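PDB 6O38: acinetobacter secreted protease CpaA, which is a secreted zinc metalloprotease, probably reprolysin-like, that is exported by type II secretion and associates with its chaperone CpaB. Local coordinates for residues 247-258 / 324-332. Numbering follows the deposited sequence.
Sequences KINNTNVNSQAT and QAQVGDKVV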
loop_
_atom_site.group_PDB
_atom_site.type_symbol
_atom_site.label_atom_id
_atom_site.label_comp_id
_atom_site.label_asym_id
_atom_site.label_seq_id
_atom_site.Cartn_x
_atom_site.Cartn_y
_atom_site.Cartn_z
ATOM N N LYS A 247 20.727 -5.554 -18.564
ATOM C CA LYS A 247 21.083 -5.991 -17.222
ATOM C C LYS A 247 21.459 -4.788 -16.367
ATOM O O LYS A 247 22.290 -3.970 -16.771
ATOM C CB LYS A 247 22.233 -7.000 -17.270
ATOM C CG LYS A 247 22.758 -7.422 -15.910
ATOM C CD LYS A 247 23.934 -8.377 -16.053
ATOM C CE LYS A 247 24.359 -8.936 -14.707
ATOM N NZ LYS A 247 25.308 -10.076 -14.846
ATOM N N ILE A 248 20.844 -4.680 -15.195
ATOM C CA ILE A 248 21.268 -3.715 -14.186
ATOM C C ILE A 248 22.324 -4.382 -13.314
ATOM O O ILE A 248 22.045 -5.379 -12.639
ATOM C CB ILE A 248 20.083 -3.222 -13.343
ATOM C CG1 ILE A 248 19.037 -2.546 -14.231
ATOM C CG2 ILE A 248 20.562 -2.261 -12.264
ATOM C CD1 ILE A 248 17.713 -2.315 -13.540
ATOM N N ASN A 249 23.538 -3.838 -13.338
ATOM C CA ASN A 249 24.641 -4.432 -12.596
ATOM C C ASN A 249 24.384 -4.351 -11.095
ATOM O O ASN A 249 23.804 -3.381 -10.597
ATOM C CB ASN A 249 25.951 -3.730 -12.948
ATOM C CG ASN A 249 26.319 -3.887 -14.411
ATOM O OD1 ASN A 249 26.093 -4.939 -15.011
ATOM N ND2 ASN A 249 26.885 -2.837 -14.996
ATOM N N ASN A 250 24.811 -5.388 -10.375
ATOM C CA ASN A 250 24.567 -5.478 -8.941
ATOM C C ASN A 250 25.529 -4.637 -8.111
ATOM O O ASN A 250 25.306 -4.493 -6.903
ATOM C CB ASN A 250 24.643 -6.937 -8.482
ATOM C CG ASN A 250 23.479 -7.767 -8.987
ATOM O OD1 ASN A 250 23.540 -8.347 -10.071
ATOM N ND2 ASN A 250 22.408 -7.822 -8.205
ATOM N N THR A 251 26.584 -4.091 -8.712
ATOM C CA THR A 251 27.535 -3.287 -7.956
ATOM C C THR A 251 26.854 -2.044 -7.393
ATOM O O THR A 251 25.991 -1.443 -8.039
ATOM C CB THR A 251 28.720 -2.886 -8.837
ATOM O OG1 THR A 251 28.241 -2.306 -10.057
ATOM C CG2 THR A 251 29.582 -4.099 -9.157
ATOM N N ASN A 252 27.236 -1.681 -6.168
ATOM C CA ASN A 252 26.697 -0.571 -5.387
ATOM C C ASN A 252 25.257 -0.804 -4.946
ATOM O O ASN A 252 24.662 0.087 -4.328
ATOM C CB ASN A 252 26.779 0.771 -6.132
ATOM C CG ASN A 252 28.167 1.050 -6.673
ATOM O OD1 ASN A 252 29.167 0.825 -5.994
ATOM N ND2 ASN A 252 28.234 1.541 -7.906
ATOM N N VAL A 253 24.674 -1.964 -5.238
ATOM C CA VAL A 253 23.303 -2.286 -4.863
ATOM C C VAL A 253 23.339 -3.336 -3.761
ATOM O O VAL A 253 24.170 -4.252 -3.791
ATOM C CB VAL A 253 22.492 -2.784 -6.076
ATOM C CG1 VAL A 253 21.036 -3.015 -5.694
ATOM C CG2 VAL A 253 22.598 -1.795 -7.227
ATOM N N ASN A 254 22.434 -3.205 -2.791
ATOM C CA ASN A 254 22.328 -4.163 -1.690
ATOM C C ASN A 254 21.465 -5.356 -2.107
ATOM O O ASN A 254 20.450 -5.685 -1.494
ATOM C CB ASN A 254 21.769 -3.480 -0.450
ATOM C CG ASN A 254 21.763 -4.386 0.765
ATOM O OD1 ASN A 254 22.650 -5.222 0.933
ATOM N ND2 ASN A 254 20.757 -4.226 1.617
ATOM N N SER A 255 21.897 -6.010 -3.185
ATOM C CA SER A 255 21.188 -7.169 -3.709
ATOM C C SER A 255 22.037 -7.902 -4.737
ATOM O O SER A 255 22.641 -7.277 -5.615
ATOM C CB SER A 255 19.855 -6.750 -4.336
ATOM O OG SER A 255 19.220 -7.847 -4.968
ATOM N N GLN A 256 22.091 -9.226 -4.631
ATOM C CA GLN A 256 22.748 -10.063 -5.622
ATOM C C GLN A 256 21.759 -10.674 -6.604
ATOM O O GLN A 256 22.161 -11.473 -7.454
ATOM C CB GLN A 256 23.544 -11.176 -4.929
ATOM C CG GLN A 256 24.629 -10.677 -3.989
ATOM C CD GLN A 256 25.344 -11.809 -3.272
ATOM O OE1 GLN A 256 25.317 -11.897 -2.044
ATOM N NE2 GLN A 256 25.991 -12.681 -4.038
ATOM N N ALA A 257 20.482 -10.310 -6.508
ATOM C CA ALA A 257 19.436 -10.923 -7.306
ATOM C C ALA A 257 19.580 -10.544 -8.781
ATOM O O ALA A 257 20.355 -9.661 -9.159
ATOM C CB ALA A 257 18.059 -10.514 -6.784
ATOM N N THR A 258 18.804 -11.229 -9.618
ATOM C CA THR A 258 18.847 -11.039 -11.065
ATOM C C THR A 258 18.097 -9.760 -11.413
ATOM O O THR A 258 16.866 -9.720 -11.391
ATOM C CB THR A 258 18.244 -12.243 -11.780
ATOM O OG1 THR A 258 18.949 -13.430 -11.397
ATOM C CG2 THR A 258 18.336 -12.068 -13.288
ATOM N N GLN A 324 18.999 -21.945 -13.248
ATOM C CA GLN A 324 19.939 -20.836 -13.196
ATOM C C GLN A 324 19.296 -19.672 -12.458
ATOM O O GLN A 324 18.190 -19.243 -12.804
ATOM C CB GLN A 324 20.374 -20.411 -14.601
ATOM C CG GLN A 324 21.452 -21.314 -15.176
ATOM C CD GLN A 324 21.613 -21.167 -16.675
ATOM O OE1 GLN A 324 21.365 -20.101 -17.239
ATOM N NE2 GLN A 324 21.983 -22.258 -17.337
ATOM N N ALA A 325 19.995 -19.166 -11.447
ATOM C CA ALA A 325 19.491 -18.083 -10.617
ATOM C C ALA A 325 20.676 -17.399 -9.957
ATOM O O ALA A 325 21.817 -17.857 -10.051
ATOM C CB ALA A 325 18.500 -18.595 -9.568
ATOM N N GLN A 326 20.389 -16.290 -9.284
ATOM C CA GLN A 326 21.390 -15.549 -8.535
ATOM C C GLN A 326 20.974 -15.479 -7.073
ATOM O O GLN A 326 19.788 -15.585 -6.745
ATOM C CB GLN A 326 21.584 -14.140 -9.107
ATOM C CG GLN A 326 22.159 -14.127 -10.517
ATOM C CD GLN A 326 22.356 -12.725 -11.058
ATOM O OE1 GLN A 326 22.260 -11.744 -10.322
ATOM N NE2 GLN A 326 22.630 -12.624 -12.354
ATOM N N VAL A 327 21.968 -15.315 -6.195
ATOM C CA VAL A 327 21.710 -15.290 -4.760
ATOM C C VAL A 327 20.711 -14.190 -4.431
ATOM O O VAL A 327 20.890 -13.028 -4.814
ATOM C CB VAL A 327 23.023 -15.107 -3.985
ATOM C CG1 VAL A 327 22.743 -14.928 -2.501
ATOM C CG2 VAL A 327 23.943 -16.297 -4.221
ATOM N N GLY A 328 19.648 -14.557 -3.719
ATOM C CA GLY A 328 18.588 -13.644 -3.371
ATOM C C GLY A 328 17.326 -13.800 -4.195
ATOM O O GLY A 328 16.273 -13.294 -3.788
ATOM N N ASP A 329 17.404 -14.478 -5.339
ATOM C CA ASP A 329 16.212 -14.728 -6.138
ATOM C C ASP A 329 15.215 -15.560 -5.342
ATOM O O ASP A 329 15.594 -16.449 -4.575
ATOM C CB ASP A 329 16.584 -15.442 -7.439
ATOM C CG ASP A 329 17.236 -14.515 -8.447
ATOM O OD1 ASP A 329 17.191 -13.285 -8.241
ATOM O OD2 ASP A 329 17.795 -15.014 -9.447
ATOM N N LYS A 330 13.930 -15.267 -5.529
ATOM C CA LYS A 330 12.873 -15.893 -4.750
ATOM C C LYS A 330 11.838 -16.516 -5.673
ATOM O O LYS A 330 11.520 -15.966 -6.732
ATOM C CB LYS A 330 12.195 -14.877 -3.823
ATOM C CG LYS A 330 13.093 -14.352 -2.719
ATOM C CD LYS A 330 12.327 -13.448 -1.770
ATOM C CE LYS A 330 13.218 -12.956 -0.643
ATOM N NZ LYS A 330 12.424 -12.523 0.541
ATOM N N VAL A 331 11.314 -17.667 -5.260
ATOM C CA VAL A 331 10.215 -18.334 -5.944
ATOM C C VAL A 331 9.106 -18.567 -4.929
ATOM O O VAL A 331 9.333 -19.194 -3.888
ATOM C CB VAL A 331 10.654 -19.660 -6.588
ATOM C CG1 VAL A 331 9.446 -20.413 -7.121
ATOM C CG2 VAL A 331 11.654 -19.400 -7.702
ATOM N N VAL A 332 7.915 -18.060 -5.230
ATOM C CA VAL A 332 6.730 -18.263 -4.405
ATOM C C VAL A 332 5.765 -19.142 -5.183
ATOM O O VAL A 332 5.456 -18.858 -6.346
ATOM C CB VAL A 332 6.071 -16.927 -4.019
ATOM C CG1 VAL A 332 4.813 -17.174 -3.202
ATOM C CG2 VAL A 332 7.051 -16.057 -3.250
#
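Asp329 turns both carboxylate oxygens onto Thr258, OD1 to its backbone N and OD2 to its hydroxyl. OD1 accepts from the backbone N of Thr258 at 3.0 Å, with a nearly straight N-H...O angle of 169°, while OD2 takes the hydroxyl OG1 of Thr258 at 2.8 Å. Each bond falls on a syn lone pair, so the two form a bidentate clasp. The threonine can present both donors because OG1 lies beside its own backbone N (chi1 -57°). A third donor comes from the local turn: Gln326 N reaches OD2 of Asp329 at 2.9 Å, from well above the carboxylate plane. The type II turn from Gln326 to Asp329, closed by a backbone bond from Asp329 N to Gln326 O, thereby helps to position the carboxylate that grips the other loop.

Beside the clasp, the side chain of Gln326 crosses that of Thr258 at about a right angle, its CG 3.4 Å from the threonine OG1. Farther out, Gln256 runs alongside Val327, its NE2 3.8 Å from the valine CB. Within 247-258, Asn250 ND2 donates to Ala257 O at 2.9 Å, in the carbonyl plane, and to Ser255 O, tying the loop that leads to Thr258.

The contact joins loops of two successive StcE-type beta-sandwich domains, and Met301, from a loop, also touches Asp329. With three donors converging on one buried carboxylate, the chemistry is consistent with a deprotonated Asp329 and a directional, polar link between the domains.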